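Local coordinates for protein WipB (Legionella pneumophila, PDB 5NNY) that acts as a translocated Ser/Thr phosphatase that targets the host lysosomal nutrient-sensing machinery, the chain being its phosphatase domain, at residues A[186-194]-A[243-252]; A[217-225]-A[275-283]. All coordinates share one frame; numbering follows the deposited sequence.

Contact 1 of 2, residues A[186-194]-A[243-252]; sequences YKKHLKIIS and INKKFAEKAS
Phe247, Asn244 and Ile192 bury the most surface where helix 233-253 meets the start of strand 190-198, an inner strand of the central sheet. The Phe247 ring reaches segment 186-194 because its CG lies opposite its own backbone N (chi1 178°), which throws the phenyl group off the helix. Ile192 covers one face of that ring: in the conformer described, CG1 sits 3.7 Å from the ring centroid, a CH-pi contact displaced toward the rim on the CD1 side. Leu190 meets the same ring in its plane, at the edge, with CB 3.9 Å from CE2 of Phe247. The isoleucine thus lies over a face and the leucine at the edge, and Ile256 touches the ring too.

One turn earlier, the Asn244 amide bonds with both ends to the backbone at the break in strand 190-198. Its ND2 donates to Ile193 O at 2.7 Å; the N-H...O angle of 164° is nearly straight, and the acceptor lies almost in the amide plane. Its OD1 accepts from Ile192 N at 3.2 Å, a more bent bond whose donor is tilted from the carbonyl plane. Lys191 lays its CD across this amide, 3.5 Å from Asn244 ND2, while its ammonium group goes to a salt bridge with Glu123. A water lies within hydrogen-bonding distance of Leu190 O and Asn244 O.

Farther along the helix, Ala251 CB faces the backbone at Lys187. The extended Lys187 chain passes Ala251 O, and its NZ makes a weak 3.3 Å bond there beside its stronger partner His183.

Two hydrogen bonds from the amide, to the backbones of Ile192 and Ile193, hold the rotation of the Asn244 side chain, so this helix is joined to the central sheet by directional polar bonds beside an apolar ring contact.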
loop_
_atom_site.group_PDB
_atom_site.type_symbol
_atom_site.label_atom_id
_atom_site.label_comp_id
_atom_site.label_asym_id
_atom_site.label_seq_id
_atom_site.Cartn_x
_atom_site.Cartn_y
_atom_site.Cartn_z
ATOM N N TYR A 186 -8.789 2.136 2.876
ATOM C CA TYR A 186 -7.548 1.448 2.530
ATOM C C TYR A 186 -7.744 -0.056 2.366
ATOM O O TYR A 186 -7.359 -0.639 1.335
ATOM C CB TYR A 186 -6.482 1.741 3.592
ATOM C CG TYR A 186 -5.135 1.125 3.257
ATOM C CD1 TYR A 186 -4.237 1.789 2.412
ATOM C CD2 TYR A 186 -4.745 -0.103 3.810
ATOM C CE1 TYR A 186 -2.994 1.244 2.106
ATOM C CE2 TYR A 186 -3.502 -0.661 3.500
ATOM C CZ TYR A 186 -2.631 0.014 2.656
ATOM O OH TYR A 186 -1.387 -0.522 2.368
ATOM N N LYS A 187 -8.324 -0.712 3.372
ATOM C CA LYS A 187 -8.259 -2.175 3.403
ATOM C C LYS A 187 -9.118 -2.816 2.322
ATOM O O LYS A 187 -8.803 -3.916 1.860
ATOM C CB LYS A 187 -8.656 -2.718 4.786
ATOM C CG LYS A 187 -10.148 -2.604 5.133
ATOM C CD LYS A 187 -10.437 -3.280 6.466
ATOM C CE LYS A 187 -11.938 -3.318 6.787
ATOM N NZ LYS A 187 -12.115 -3.769 8.193
ATOM N N LYS A 188 -10.206 -2.178 1.918
ATOM C CA LYS A 188 -11.035 -2.815 0.909
ATOM C C LYS A 188 -10.500 -2.617 -0.505
ATOM O O LYS A 188 -11.057 -3.193 -1.442
ATOM C CB LYS A 188 -12.474 -2.318 1.044
ATOM C CG LYS A 188 -13.151 -2.838 2.324
ATOM C CD LYS A 188 -14.341 -1.985 2.780
ATOM C CE LYS A 188 -14.625 -2.168 4.295
ATOM N NZ LYS A 188 -15.230 -3.491 4.655
ATOM N N HIS A 189 -9.423 -1.849 -0.677
ATOM C CA HIS A 189 -8.781 -1.693 -1.977
ATOM C C HIS A 189 -7.482 -2.480 -2.066
ATOM O O HIS A 189 -6.783 -2.409 -3.087
ATOM C CB HIS A 189 -8.523 -0.209 -2.279
ATOM C CG HIS A 189 -9.768 0.552 -2.609
ATOM N ND1 HIS A 189 -10.586 1.091 -1.638
ATOM C CD2 HIS A 189 -10.366 0.813 -3.796
ATOM C CE1 HIS A 189 -11.617 1.682 -2.213
ATOM N NE2 HIS A 189 -11.510 1.527 -3.521
ATOM N N LEU A 190 -7.169 -3.237 -1.025
ATOM C CA LEU A 190 -5.978 -4.063 -0.964
ATOM C C LEU A 190 -6.180 -5.368 -1.734
ATOM O O LEU A 190 -7.247 -5.987 -1.681
ATOM C CB LEU A 190 -5.661 -4.368 0.501
ATOM C CG LEU A 190 -4.278 -4.361 1.140
ATOM C CD1 LEU A 190 -3.365 -3.271 0.589
ATOM C CD2 LEU A 190 -4.429 -4.215 2.670
ATOM N N LYS A 191 -5.143 -5.776 -2.451
ATOM C CA LYS A 191 -5.101 -7.066 -3.136
ATOM C C LYS A 191 -3.716 -7.646 -2.907
ATOM O O LYS A 191 -2.734 -6.913 -2.886
ATOM C CB LYS A 191 -5.356 -6.932 -4.645
ATOM C CG LYS A 191 -6.636 -6.205 -5.003
ATOM C CD LYS A 191 -7.648 -7.149 -5.588
ATOM C CE LYS A 191 -8.793 -6.406 -6.261
ATOM N NZ LYS A 191 -8.456 -6.053 -7.674
ATOM N N ILE A 192 -3.644 -8.967 -2.720
ATOM C CA ILE A 192 -2.333 -9.613 -2.635
ATOM C C ILE A 192 -1.655 -9.590 -3.994
ATOM O O ILE A 192 -0.487 -9.210 -4.127
ATOM C CB ILE A 192 -2.449 -11.063 -2.128
ATOM C CG1 ILE A 192 -3.225 -11.160 -0.825
ATOM C CG2 ILE A 192 -1.060 -11.667 -1.941
ATOM C CD1 ILE A 192 -3.336 -12.593 -0.338
ATOM N N ILE A 193 -2.375 -10.038 -5.018
ATOM C CA ILE A 193 -1.902 -10.015 -6.390
ATOM C C ILE A 193 -3.084 -9.550 -7.234
ATOM O O ILE A 193 -4.240 -9.585 -6.800
ATOM C CB ILE A 193 -1.379 -11.389 -6.882
ATOM C CG1 ILE A 193 -2.435 -12.473 -6.664
ATOM C CG2 ILE A 193 -0.074 -11.765 -6.194
ATOM C CD1 ILE A 193 -2.051 -13.823 -7.212
ATOM N N SER A 194 -2.789 -9.112 -8.457
ATOM C CA SER A 194 -3.826 -8.622 -9.361
ATOM C C SER A 194 -3.463 -9.004 -10.791
ATOM O O SER A 194 -2.438 -9.655 -11.035
ATOM C CB SER A 194 -4.017 -7.113 -9.209
ATOM O OG SER A 194 -5.168 -6.713 -9.935
ATOM N N ILE A 243 -8.554 -16.067 -4.612
ATOM C CA ILE A 243 -7.560 -15.727 -3.601
ATOM C C ILE A 243 -7.861 -14.361 -2.997
ATOM O O ILE A 243 -7.842 -14.195 -1.777
ATOM C CB ILE A 243 -6.146 -15.789 -4.198
ATOM C CG1 ILE A 243 -5.773 -17.244 -4.465
ATOM C CG2 ILE A 243 -5.122 -15.161 -3.240
ATOM C CD1 ILE A 243 -4.694 -17.418 -5.525
ATOM N N ASN A 244 -8.166 -13.367 -3.840
ATOM C CA ASN A 244 -8.394 -12.029 -3.312
ATOM C C ASN A 244 -9.703 -11.951 -2.540
ATOM O O ASN A 244 -9.816 -11.143 -1.611
ATOM C CB ASN A 244 -8.359 -10.991 -4.441
ATOM C CG ASN A 244 -6.940 -10.664 -4.887
ATOM O OD1 ASN A 244 -6.017 -10.583 -4.071
ATOM N ND2 ASN A 244 -6.759 -10.482 -6.187
ATOM N N LYS A 245 -10.693 -12.780 -2.890
ATOM C CA LYS A 245 -11.946 -12.772 -2.136
ATOM C C LYS A 245 -11.729 -13.279 -0.723
ATOM O O LYS A 245 -12.246 -12.698 0.236
ATOM C CB LYS A 245 -13.011 -13.629 -2.817
ATOM C CG LYS A 245 -14.350 -13.653 -2.074
ATOM C CD LYS A 245 -15.355 -14.599 -2.739
ATOM C CE LYS A 245 -16.763 -14.439 -2.175
ATOM N NZ LYS A 245 -17.736 -15.414 -2.765
ATOM N N LYS A 246 -10.989 -14.376 -0.580
ATOM C CA LYS A 246 -10.631 -14.860 0.746
ATOM C C LYS A 246 -9.796 -13.832 1.496
ATOM O O LYS A 246 -9.972 -13.645 2.707
ATOM C CB LYS A 246 -9.877 -16.191 0.637
ATOM C CG LYS A 246 -10.739 -17.350 0.131
ATOM C CD LYS A 246 -11.867 -17.616 1.123
ATOM C CE LYS A 246 -12.623 -18.889 0.817
ATOM N NZ LYS A 246 -13.146 -18.886 -0.562
ATOM N N PHE A 247 -8.895 -13.140 0.793
ATOM C CA PHE A 247 -8.075 -12.129 1.453
ATOM C C PHE A 247 -8.938 -10.990 1.977
ATOM O O PHE A 247 -8.745 -10.516 3.108
ATOM C CB PHE A 247 -6.998 -11.593 0.495
ATOM C CG PHE A 247 -6.138 -10.514 1.107
ATOM C CD1 PHE A 247 -5.105 -10.843 1.975
ATOM C CD2 PHE A 247 -6.370 -9.184 0.832
ATOM C CE1 PHE A 247 -4.317 -9.849 2.550
ATOM C CE2 PHE A 247 -5.590 -8.192 1.407
ATOM C CZ PHE A 247 -4.566 -8.532 2.259
ATOM N N ALA A 248 -9.906 -10.552 1.171
ATOM C CA ALA A 248 -10.818 -9.492 1.587
ATOM C C ALA A 248 -11.635 -9.893 2.805
ATOM O O ALA A 248 -11.975 -9.036 3.625
ATOM C CB ALA A 248 -11.744 -9.116 0.435
ATOM N N GLU A 249 -11.973 -11.180 2.943
ATOM C CA GLU A 249 -12.634 -11.623 4.170
ATOM C C GLU A 249 -11.726 -11.445 5.378
ATOM O O GLU A 249 -12.192 -11.048 6.452
ATOM C CB GLU A 249 -13.083 -13.076 4.038
ATOM C CG GLU A 249 -14.284 -13.216 3.109
ATOM C CD GLU A 249 -14.550 -14.657 2.705
ATOM O OE1 GLU A 249 -15.363 -14.867 1.776
ATOM O OE2 GLU A 249 -13.952 -15.574 3.308
ATOM N N LYS A 250 -10.434 -11.747 5.226
ATOM C CA LYS A 250 -9.480 -11.473 6.294
ATOM C C LYS A 250 -9.383 -9.982 6.565
ATOM O O LYS A 250 -9.269 -9.569 7.718
ATOM C CB LYS A 250 -8.090 -11.999 5.940
ATOM C CG LYS A 250 -7.966 -13.497 5.728
ATOM C CD LYS A 250 -8.229 -14.285 6.984
ATOM C CE LYS A 250 -8.172 -15.777 6.670
ATOM N NZ LYS A 250 -8.710 -16.585 7.787
ATOM N N ALA A 251 -9.378 -9.157 5.512
ATOM C CA ALA A 251 -9.390 -7.716 5.732
ATOM C C ALA A 251 -10.614 -7.307 6.549
ATOM O O ALA A 251 -10.500 -6.542 7.515
ATOM C CB ALA A 251 -9.345 -6.964 4.399
ATOM N N SER A 252 -11.785 -7.862 6.208
ATOM C CA SER A 252 -13.022 -7.465 6.884
ATOM C C SER A 252 -13.016 -7.846 8.360
ATOM O O SER A 252 -13.551 -7.108 9.194
ATOM C CB SER A 252 -14.237 -8.084 6.187
ATOM O OG SER A 252 -14.385 -7.561 4.884
HETATM O O HOH W 1 -8.739 -8.391 -2.112
#

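Contact 2 of 2, residues A[217-225]-A[275-283]; sequences IRGLARKFK and NSTDEVVAA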
loop_
_atom_site.group_PDB
_atom_site.type_symbol
_atom_site.label_atom_id
_atom_site.label_comp_id
_atom_site.label_asym_id
_atom_site.label_seq_id
_atom_site.Cartn_x
_atom_site.Cartn_y
_atom_site.Cartn_z
ATOM N N ILE A 217 1.308 -18.296 -6.582
ATOM C CA ILE A 217 -0.146 -18.245 -6.715
ATOM C C ILE A 217 -0.756 -19.576 -6.302
ATOM O O ILE A 217 -1.788 -19.624 -5.621
ATOM C CB ILE A 217 -0.519 -17.845 -8.159
ATOM C CG1 ILE A 217 0.143 -16.518 -8.494
ATOM C CG2 ILE A 217 -2.039 -17.779 -8.350
ATOM C CD1 ILE A 217 -0.005 -16.111 -9.955
ATOM N N ARG A 218 -0.105 -20.679 -6.667
ATOM C CA ARG A 218 -0.571 -21.988 -6.221
ATOM C C ARG A 218 -0.502 -22.104 -4.704
ATOM O O ARG A 218 -1.413 -22.651 -4.072
ATOM C CB ARG A 218 0.256 -23.089 -6.898
ATOM C CG ARG A 218 -0.188 -24.510 -6.558
ATOM C CD ARG A 218 0.780 -25.552 -7.118
ATOM N NE ARG A 218 0.768 -25.565 -8.578
ATOM C CZ ARG A 218 -0.050 -26.323 -9.301
ATOM N NH1 ARG A 218 -0.909 -27.130 -8.691
ATOM N NH2 ARG A 218 -0.012 -26.276 -10.626
ATOM N N GLY A 219 0.576 -21.603 -4.101
ATOM C CA GLY A 219 0.672 -21.629 -2.653
ATOM C C GLY A 219 -0.396 -20.782 -1.985
ATOM O O GLY A 219 -0.931 -21.158 -0.940
ATOM N N LEU A 220 -0.713 -19.627 -2.578
ATOM C CA LEU A 220 -1.744 -18.756 -2.023
ATOM C C LEU A 220 -3.112 -19.421 -2.096
ATOM O O LEU A 220 -3.887 -19.380 -1.137
ATOM C CB LEU A 220 -1.757 -17.407 -2.757
ATOM C CG LEU A 220 -0.540 -16.491 -2.537
ATOM C CD1 LEU A 220 -0.423 -15.413 -3.594
ATOM C CD2 LEU A 220 -0.634 -15.833 -1.143
ATOM N N ALA A 221 -3.436 -20.033 -3.233
ATOM C CA ALA A 221 -4.708 -20.744 -3.321
ATOM C C ALA A 221 -4.814 -21.808 -2.232
ATOM O O ALA A 221 -5.864 -21.954 -1.596
ATOM C CB ALA A 221 -4.868 -21.365 -4.706
ATOM N N ARG A 222 -3.723 -22.541 -1.986
ATOM C CA ARG A 222 -3.708 -23.532 -0.912
ATOM C C ARG A 222 -3.882 -22.881 0.458
ATOM O O ARG A 222 -4.660 -23.362 1.287
ATOM C CB ARG A 222 -2.405 -24.334 -0.958
ATOM C CG ARG A 222 -2.266 -25.314 0.196
ATOM C CD ARG A 222 -1.021 -26.188 0.091
ATOM N NE ARG A 222 -1.253 -27.395 -0.696
ATOM C CZ ARG A 222 -0.563 -27.721 -1.781
ATOM N NH1 ARG A 222 -0.844 -28.843 -2.430
ATOM N NH2 ARG A 222 0.415 -26.931 -2.207
ATOM N N LYS A 223 -3.160 -21.787 0.713
ATOM C CA LYS A 223 -3.253 -21.099 2.002
ATOM C C LYS A 223 -4.677 -20.634 2.290
ATOM O O LYS A 223 -5.159 -20.761 3.421
ATOM C CB LYS A 223 -2.286 -19.918 2.025
ATOM C CG LYS A 223 -2.413 -18.989 3.233
ATOM C CD LYS A 223 -1.534 -19.441 4.358
ATOM C CE LYS A 223 -1.311 -18.342 5.389
ATOM N NZ LYS A 223 -0.479 -18.872 6.505
ATOM N N PHE A 224 -5.370 -20.110 1.280
ATOM C CA PHE A 224 -6.728 -19.598 1.436
ATOM C C PHE A 224 -7.807 -20.634 1.146
ATOM O O PHE A 224 -8.998 -20.301 1.218
ATOM C CB PHE A 224 -6.921 -18.376 0.549
ATOM C CG PHE A 224 -6.181 -17.178 1.044
ATOM C CD1 PHE A 224 -6.615 -16.514 2.181
ATOM C CD2 PHE A 224 -5.040 -16.733 0.400
ATOM C CE1 PHE A 224 -5.929 -15.407 2.663
ATOM C CE2 PHE A 224 -4.338 -15.633 0.876
ATOM C CZ PHE A 224 -4.792 -14.963 2.008
ATOM N N LYS A 225 -7.415 -21.875 0.838
ATOM C CA LYS A 225 -8.342 -23.005 0.698
ATOM C C LYS A 225 -9.317 -22.786 -0.459
ATOM O O LYS A 225 -10.530 -22.947 -0.321
ATOM C CB LYS A 225 -9.095 -23.273 2.013
ATOM C CG LYS A 225 -8.178 -23.607 3.192
ATOM C CD LYS A 225 -8.950 -23.833 4.497
ATOM C CE LYS A 225 -9.703 -25.161 4.490
ATOM N NZ LYS A 225 -10.400 -25.406 5.783
ATOM N N ASN A 275 9.963 -21.465 2.129
ATOM C CA ASN A 275 9.430 -22.587 1.358
ATOM C C ASN A 275 8.233 -23.278 2.005
ATOM O O ASN A 275 7.540 -24.034 1.316
ATOM C CB ASN A 275 10.533 -23.626 1.112
ATOM C CG ASN A 275 11.512 -23.191 0.041
ATOM O OD1 ASN A 275 11.133 -22.568 -0.939
ATOM N ND2 ASN A 275 12.779 -23.512 0.230
ATOM N N SER A 276 7.985 -23.044 3.293
ATOM C CA SER A 276 6.885 -23.705 3.984
ATOM C C SER A 276 5.551 -23.102 3.564
ATOM O O SER A 276 5.445 -21.897 3.331
ATOM C CB SER A 276 7.070 -23.591 5.500
ATOM O OG SER A 276 6.227 -24.493 6.191
ATOM N N THR A 277 4.523 -23.952 3.483
ATOM C CA THR A 277 3.237 -23.526 2.931
ATOM C C THR A 277 2.650 -22.350 3.708
ATOM O O THR A 277 2.068 -21.427 3.122
ATOM C CB THR A 277 2.267 -24.706 2.930
ATOM O OG1 THR A 277 2.810 -25.749 2.116
ATOM C CG2 THR A 277 0.926 -24.300 2.374
ATOM N N ASP A 278 2.826 -22.352 5.026
ATOM C CA ASP A 278 2.263 -21.299 5.868
ATOM C C ASP A 278 2.945 -19.950 5.660
ATOM O O ASP A 278 2.419 -18.919 6.114
ATOM C CB ASP A 278 2.331 -21.698 7.353
ATOM C CG ASP A 278 3.756 -21.936 7.850
ATOM O OD1 ASP A 278 4.570 -22.519 7.100
ATOM O OD2 ASP A 278 4.053 -21.552 9.003
ATOM N N GLU A 279 4.088 -19.931 4.990
ATOM C CA GLU A 279 4.877 -18.726 4.779
ATOM C C GLU A 279 4.581 -18.052 3.445
ATOM O O GLU A 279 5.279 -17.097 3.078
ATOM C CB GLU A 279 6.371 -19.062 4.853
ATOM C CG GLU A 279 6.781 -19.782 6.135
ATOM C CD GLU A 279 8.269 -20.158 6.179
ATOM O OE1 GLU A 279 8.938 -19.817 7.177
ATOM O OE2 GLU A 279 8.767 -20.787 5.217
ATOM N N VAL A 280 3.578 -18.527 2.708
ATOM C CA VAL A 280 3.442 -18.128 1.302
ATOM C C VAL A 280 3.065 -16.649 1.178
ATOM O O VAL A 280 3.466 -15.969 0.226
ATOM C CB VAL A 280 2.439 -19.039 0.570
ATOM C CG1 VAL A 280 1.006 -18.809 1.051
ATOM C CG2 VAL A 280 2.553 -18.830 -0.942
ATOM N N VAL A 281 2.332 -16.103 2.155
ATOM C CA VAL A 281 2.053 -14.666 2.103
ATOM C C VAL A 281 3.344 -13.880 2.326
ATOM O O VAL A 281 3.651 -12.942 1.589
ATOM C CB VAL A 281 0.957 -14.275 3.119
ATOM C CG1 VAL A 281 0.778 -12.756 3.165
ATOM C CG2 VAL A 281 -0.380 -14.911 2.751
ATOM N N ALA A 282 4.143 -14.276 3.322
ATOM C CA ALA A 282 5.443 -13.634 3.499
ATOM C C ALA A 282 6.301 -13.789 2.243
ATOM O O ALA A 282 6.917 -12.823 1.773
ATOM C CB ALA A 282 6.157 -14.213 4.728
ATOM N N ALA A 283 6.331 -14.992 1.672
ATOM C CA ALA A 283 7.116 -15.229 0.459
ATOM C C ALA A 283 6.651 -14.331 -0.688
ATOM O O ALA A 283 7.464 -13.803 -1.450
ATOM C CB ALA A 283 7.014 -16.703 0.075
#
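Backbones come closest at Gly219 and Val280, whose CA atoms are 6.0 Å apart, and the gap is slightly wider between Lys223 and Asp278, at 6.7 Å. Val280 fills the near point. Its CG2 rests against the helix backbone, 3.7 Å from Leu220 N, and its CG1 lies 3.6 Å from Gly219 O; the missing side chain at Gly219 is what lets the valine branches approach the main chain. CG1 takes the place between the backbone N and the carbonyl carbon (chi1 69°), which also brings it 3.6 Å from Lys223 CB, the two side chains running past each other in opposite senses.

Leu220 extends the apolar part: its CD2 meets Val280 CG1 and Val281 CG2, each at 4.0 Å. Both helices belong to the phosphatase domain, a member of the calcineurin-like phosphoesterase clan, and lie outside its central sheet. Helix 214-224 follows strand 203-208 and ends in a Schellman motif at Lys225, whose phi is positive; helix 280-286 begins after the 3-10 turn 277-279, with Glu279 as its N-cap residue. Met264 of helix 262-270 touches Asp278 and Glu279, and Arg267 of that helix forms a salt bridge with Glu279.

The polar link comes from Lys223. A bend at chi2 (90°) carries its chain over to the turn, where NZ donates to Asp278 O at 2.9 Å; a C=O...N angle of 119° shows that the ammonium group approaches well off the carbonyl direction. The Asp278 carboxylate instead accepts through OD1, within its own turn, from Ser276 OG in one of the two conformers of Ser276. A lesser contact lies at the more open margin, where Arg222 passes its aliphatic CD 3.5 Å from CG2 of Thr277 in the conformer described, the two side chains crossing at about a right angle.

Overall arrangement
From the N terminus, the chain reaches 186-194 as helix 175-186 gives way to strand 190-198, then runs through strand 203-208 into helix 214-224, which carries 217-225. Helix 233-253 follows and closes contact 1 over 48 intervening residues; helix 262-270 and the turn before helix 280-286 come next, closing contact 2 over 49. The segments alternate, so the two loops cross rather than nest. With centres about 15 Å apart, the contacts meet directly: Ile243 CD1 lies 3.7 Å from both Ile217 O and Ala221 N, and Ile192, in the conformer described, packs on Phe224. Helix 214-224 thus joins the sheet and helix 233-253 to the more peripheral helix 280-286.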